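Local coordinates for protein putative hexose oxidase (Nonomuraea sp. ATCC 39727, PDB 5AWV) that probably oxidises a sugar group of teicoplanin-type glycopeptide antibiotics, using a covalently bound FAD cofactor, at residues F54-S66 and D98-L111. Residues are numbered along the deposited sequence; the frame is centred on the assembly and turned at random.
Sequences FNGEPDYIHLVGS and DNPDVKVIIDMSLL
Strands 60-63 and 104-107 pair in parallel in the small mixed sheet of the FAD-binding domain, with Ile61 beside Ile105 and Leu63 beside Asp107. Two good backbone bonds hold the C-terminal half: His62 N to Ile105 O at 2.8 Å, and Asp107 N to His62 O at 2.9 Å. The bonds from Tyr60 N and Asp59 N to Lys103 O are weak, as is Ile105 N to Tyr60 O. The Tyr60 ring lies over Val104, whose CG2 sits 3.8 Å from the ring centroid in a CH-pi contact. With CG between the backbone N and the carbonyl carbon (chi1 53°), the ring swings over Val104. On the sheet face that carries Ile61 and Asp107, Ile61 CG2 rests 3.8 Å from Asp107 CB. Asp107 OD1 accepts from Ser109 N, which makes an Asx turn, and also from Ser109 OG, while OD2 makes a salt bridge to Arg48. At the C-terminal ends of the strands, one water joins Val64 O, Asp107 O and Leu110 N. There Val64 CG2 meets Met108 SD at 3.8 Å, and Met108 in turn touches the FAD. Helix 67-80 packs on the Tyr60, His62 and Ile106 face, and helix 42-46 on the Ile61, Leu63 and Asp107 face. Strand 33-35 flanks 60-63, and strand 84-87 flanks 104-107.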
loop_
_atom_site.group_PDB
_atom_site.type_symbol
_atom_site.label_atom_id
_atom_site.label_comp_id
_atom_site.label_asym_id
_atom_site.label_seq_id
_atom_site.Cartn_x
_atom_site.Cartn_y
_atom_site.Cartn_z
ATOM N N PHE A 54 9.219 -14.663 1.293
ATOM C CA PHE A 54 9.855 -14.231 2.532
ATOM C C PHE A 54 9.312 -14.924 3.789
ATOM O O PHE A 54 8.090 -15.005 4.003
ATOM C CB PHE A 54 9.643 -12.729 2.693
ATOM C CG PHE A 54 9.862 -11.926 1.433
ATOM C CD1 PHE A 54 11.064 -12.004 0.773
ATOM C CD2 PHE A 54 8.903 -11.064 0.976
ATOM C CE1 PHE A 54 11.315 -11.229 -0.361
ATOM C CE2 PHE A 54 9.113 -10.334 -0.186
ATOM C CZ PHE A 54 10.324 -10.416 -0.848
ATOM N N ASN A 55 10.236 -15.299 4.680
ATOM C CA ASN A 55 9.898 -15.947 5.930
ATOM C C ASN A 55 10.815 -15.504 6.992
ATOM O O ASN A 55 11.979 -15.267 6.729
ATOM C CB ASN A 55 10.061 -17.478 5.837
ATOM C CG ASN A 55 8.974 -18.074 5.012
ATOM O OD1 ASN A 55 9.194 -18.338 3.839
ATOM N ND2 ASN A 55 7.759 -18.145 5.555
ATOM N N GLY A 56 10.281 -15.408 8.170
ATOM C CA GLY A 56 11.028 -15.098 9.358
ATOM C C GLY A 56 10.595 -16.013 10.471
ATOM O O GLY A 56 9.708 -16.864 10.282
ATOM N N GLU A 57 11.245 -15.858 11.613
ATOM C CA GLU A 57 10.978 -16.667 12.798
ATOM C C GLU A 57 11.160 -15.728 14.007
ATOM O O GLU A 57 12.164 -15.762 14.675
ATOM C CB GLU A 57 11.965 -17.884 12.822
ATOM C CG GLU A 57 11.684 -18.934 13.898
ATOM C CD GLU A 57 10.315 -19.619 13.709
ATOM O OE1 GLU A 57 9.946 -19.830 12.515
ATOM O OE2 GLU A 57 9.628 -19.918 14.743
ATOM N N PRO A 58 10.202 -14.834 14.239
ATOM C CA PRO A 58 10.418 -13.916 15.322
ATOM C C PRO A 58 10.319 -14.587 16.711
ATOM O O PRO A 58 9.597 -15.572 16.870
ATOM C CB PRO A 58 9.284 -12.879 15.141
ATOM C CG PRO A 58 8.271 -13.587 14.332
ATOM C CD PRO A 58 8.967 -14.538 13.473
ATOM N N ASP A 59 10.970 -13.979 17.693
ATOM C CA ASP A 59 10.806 -14.398 19.097
ATOM C C ASP A 59 9.355 -14.289 19.544
ATOM O O ASP A 59 8.834 -15.166 20.247
ATOM C CB ASP A 59 11.687 -13.556 20.027
ATOM C CG ASP A 59 13.197 -13.776 19.789
ATOM O OD1 ASP A 59 13.627 -14.763 19.124
ATOM O OD2 ASP A 59 13.956 -12.956 20.263
ATOM N N TYR A 60 8.701 -13.175 19.177
ATOM C CA TYR A 60 7.282 -13.084 19.436
ATOM C C TYR A 60 6.681 -12.138 18.448
ATOM O O TYR A 60 7.428 -11.355 17.822
ATOM C CB TYR A 60 6.941 -12.624 20.885
ATOM C CG TYR A 60 7.556 -11.367 21.411
ATOM C CD1 TYR A 60 8.864 -11.358 21.988
ATOM C CD2 TYR A 60 6.833 -10.162 21.413
ATOM C CE1 TYR A 60 9.413 -10.164 22.485
ATOM C CE2 TYR A 60 7.391 -9.023 21.868
ATOM C CZ TYR A 60 8.686 -9.011 22.413
ATOM O OH TYR A 60 9.185 -7.758 22.852
ATOM N N ILE A 61 5.360 -12.184 18.333
ATOM C CA ILE A 61 4.597 -11.157 17.618
ATOM C C ILE A 61 3.685 -10.417 18.634
ATOM O O ILE A 61 2.922 -11.022 19.354
ATOM C CB ILE A 61 3.813 -11.836 16.464
ATOM C CG1 ILE A 61 4.804 -12.535 15.561
ATOM C CG2 ILE A 61 2.999 -10.826 15.651
ATOM C CD1 ILE A 61 4.264 -13.497 14.545
ATOM N N HIS A 62 3.786 -9.103 18.686
ATOM C CA HIS A 62 3.092 -8.288 19.641
ATOM C C HIS A 62 1.890 -7.634 18.990
ATOM O O HIS A 62 2.022 -6.709 18.116
ATOM C CB HIS A 62 4.105 -7.259 20.147
ATOM C CG HIS A 62 3.931 -6.844 21.559
ATOM N ND1 HIS A 62 4.947 -6.254 22.285
ATOM C CD2 HIS A 62 2.845 -6.857 22.367
ATOM C CE1 HIS A 62 4.498 -5.954 23.488
ATOM N NE2 HIS A 62 3.223 -6.298 23.558
ATOM N N LEU A 63 0.720 -8.119 19.386
ATOM C CA LEU A 63 -0.545 -7.499 18.985
ATOM C C LEU A 63 -0.863 -6.348 19.860
ATOM O O LEU A 63 -0.850 -6.491 21.098
ATOM C CB LEU A 63 -1.691 -8.518 19.117
ATOM C CG LEU A 63 -1.723 -9.563 18.035
ATOM C CD1 LEU A 63 -2.658 -10.726 18.392
ATOM C CD2 LEU A 63 -2.119 -9.007 16.656
ATOM N N VAL A 64 -1.129 -5.196 19.246
ATOM C CA VAL A 64 -1.337 -4.004 19.972
ATOM C C VAL A 64 -2.680 -3.338 19.567
ATOM O O VAL A 64 -2.989 -3.236 18.406
ATOM C CB VAL A 64 -0.165 -3.024 19.751
ATOM C CG1 VAL A 64 1.108 -3.566 20.353
ATOM C CG2 VAL A 64 0.043 -2.696 18.262
ATOM N N GLY A 65 -3.439 -2.890 20.550
ATOM C CA GLY A 65 -4.767 -2.288 20.375
ATOM C C GLY A 65 -4.886 -0.842 20.722
ATOM O O GLY A 65 -5.983 -0.276 20.650
ATOM N N SER A 66 -3.743 -0.180 21.012
ATOM C CA SER A 66 -3.731 1.247 21.264
ATOM C C SER A 66 -2.377 1.878 21.078
ATOM O O SER A 66 -1.423 1.194 21.089
ATOM C CB SER A 66 -4.176 1.553 22.715
ATOM O OG SER A 66 -3.125 1.233 23.645
ATOM N N ASP A 98 9.493 -9.907 7.018
ATOM C CA ASP A 98 9.678 -11.335 7.115
ATOM C C ASP A 98 11.108 -11.655 6.628
ATOM O O ASP A 98 11.391 -11.709 5.430
ATOM C CB ASP A 98 8.680 -12.107 6.298
ATOM C CG ASP A 98 7.265 -11.992 6.833
ATOM O OD1 ASP A 98 7.065 -12.150 8.053
ATOM O OD2 ASP A 98 6.350 -11.795 5.974
ATOM N N ASN A 99 12.032 -11.711 7.586
ATOM C CA ASN A 99 13.452 -12.088 7.301
ATOM C C ASN A 99 13.978 -12.766 8.562
ATOM O O ASN A 99 13.439 -12.540 9.638
ATOM C CB ASN A 99 14.325 -10.903 6.775
ATOM C CG ASN A 99 14.465 -9.790 7.766
ATOM O OD1 ASN A 99 14.018 -8.635 7.547
ATOM N ND2 ASN A 99 15.016 -10.104 8.898
ATOM N N PRO A 100 15.071 -13.526 8.436
ATOM C CA PRO A 100 15.620 -14.185 9.624
ATOM C C PRO A 100 16.089 -13.248 10.760
ATOM O O PRO A 100 16.167 -13.689 11.907
ATOM C CB PRO A 100 16.788 -15.007 9.067
ATOM C CG PRO A 100 16.661 -14.989 7.571
ATOM C CD PRO A 100 15.769 -13.882 7.183
ATOM N N ASP A 101 16.439 -12.002 10.476
ATOM C CA ASP A 101 16.920 -11.094 11.518
ATOM C C ASP A 101 15.909 -10.369 12.389
ATOM O O ASP A 101 16.253 -9.916 13.479
ATOM C CB ASP A 101 17.888 -10.077 10.936
ATOM C CG ASP A 101 19.087 -10.736 10.297
ATOM O OD1 ASP A 101 19.482 -11.817 10.723
ATOM O OD2 ASP A 101 19.599 -10.212 9.311
ATOM N N VAL A 102 14.643 -10.348 11.999
ATOM C CA VAL A 102 13.623 -9.650 12.753
ATOM C C VAL A 102 13.253 -10.522 13.923
ATOM O O VAL A 102 12.812 -11.672 13.788
ATOM C CB VAL A 102 12.366 -9.303 11.863
ATOM C CG1 VAL A 102 11.216 -8.822 12.681
ATOM C CG2 VAL A 102 12.708 -8.177 10.899
ATOM N N LYS A 103 13.321 -9.953 15.107
ATOM C CA LYS A 103 12.970 -10.736 16.259
ATOM C C LYS A 103 11.634 -10.429 16.866
ATOM O O LYS A 103 11.111 -11.256 17.636
ATOM C CB LYS A 103 14.065 -10.555 17.323
ATOM C CG LYS A 103 15.437 -11.016 16.883
ATOM C CD LYS A 103 15.529 -12.511 16.620
ATOM C CE LYS A 103 16.865 -12.855 15.970
ATOM N NZ LYS A 103 16.940 -14.339 15.856
ATOM N N VAL A 104 11.145 -9.228 16.678
ATOM C CA VAL A 104 9.804 -8.936 17.108
ATOM C C VAL A 104 9.030 -8.314 15.970
ATOM O O VAL A 104 9.508 -7.361 15.350
ATOM C CB VAL A 104 9.848 -7.956 18.258
ATOM C CG1 VAL A 104 8.479 -7.591 18.693
ATOM C CG2 VAL A 104 10.514 -8.627 19.484
ATOM N N ILE A 105 7.808 -8.791 15.747
ATOM C CA ILE A 105 6.869 -8.078 14.861
ATOM C C ILE A 105 5.826 -7.365 15.694
ATOM O O ILE A 105 5.205 -7.981 16.553
ATOM C CB ILE A 105 6.223 -9.058 13.856
ATOM C CG1 ILE A 105 7.315 -9.634 13.007
ATOM C CG2 ILE A 105 5.179 -8.319 13.005
ATOM C CD1 ILE A 105 6.878 -10.664 12.008
ATOM N N ILE A 106 5.694 -6.050 15.551
ATOM C CA ILE A 106 4.557 -5.369 16.073
ATOM C C ILE A 106 3.444 -5.404 14.976
ATOM O O ILE A 106 3.548 -4.741 13.939
ATOM C CB ILE A 106 4.875 -3.944 16.515
ATOM C CG1 ILE A 106 5.979 -4.012 17.608
ATOM C CG2 ILE A 106 3.631 -3.265 17.026
ATOM C CD1 ILE A 106 6.487 -2.655 18.067
ATOM N N ASP A 107 2.379 -6.133 15.285
ATOM C CA ASP A 107 1.324 -6.421 14.345
ATOM C C ASP A 107 0.148 -5.511 14.657
ATOM O O ASP A 107 -0.350 -5.501 15.777
ATOM C CB ASP A 107 0.939 -7.897 14.409
ATOM C CG ASP A 107 -0.086 -8.287 13.317
ATOM O OD1 ASP A 107 -1.122 -7.576 13.198
ATOM O OD2 ASP A 107 0.203 -9.244 12.565
ATOM N N MET A 108 -0.282 -4.727 13.672
ATOM C CA MET A 108 -1.307 -3.696 13.860
ATOM C C MET A 108 -2.743 -4.097 13.578
ATOM O O MET A 108 -3.649 -3.206 13.552
ATOM C CB MET A 108 -0.986 -2.482 13.026
ATOM C CG MET A 108 0.458 -1.947 13.165
ATOM S SD MET A 108 0.977 -1.364 14.796
ATOM C CE MET A 108 0.525 0.306 14.598
ATOM N N SER A 109 -2.963 -5.384 13.443
ATOM C CA SER A 109 -4.256 -5.994 13.062
ATOM C C SER A 109 -5.448 -5.477 13.889
ATOM O O SER A 109 -6.581 -5.327 13.351
ATOM C CB SER A 109 -4.236 -7.499 13.284
ATOM O OG SER A 109 -3.462 -8.244 12.394
ATOM N N LEU A 110 -5.226 -5.243 15.183
ATOM C CA LEU A 110 -6.302 -4.742 16.047
ATOM C C LEU A 110 -6.604 -3.262 15.873
ATOM O O LEU A 110 -7.655 -2.827 16.346
ATOM C CB LEU A 110 -6.009 -5.083 17.515
ATOM C CG LEU A 110 -5.877 -6.552 17.913
ATOM C CD1 LEU A 110 -5.483 -6.661 19.361
ATOM C CD2 LEU A 110 -7.161 -7.332 17.732
ATOM N N LEU A 111 -5.738 -2.473 15.204
ATOM C CA LEU A 111 -5.980 -1.026 15.059
ATOM C C LEU A 111 -6.711 -0.654 13.831
ATOM O O LEU A 111 -6.073 -0.325 12.832
ATOM C CB LEU A 111 -4.651 -0.258 15.066
ATOM C CG LEU A 111 -3.904 -0.228 16.415
ATOM C CD1 LEU A 111 -2.454 0.266 16.330
ATOM C CD2 LEU A 111 -4.642 0.593 17.486
HETATM O O HOH W 1 12.936 -13.508 3.958
HETATM O O HOH W 2 12.794 -13.641 12.211
HETATM O O HOH W 3 14.837 -14.930 14.292
HETATM O O HOH W 4 -2.897 -5.303 16.614
#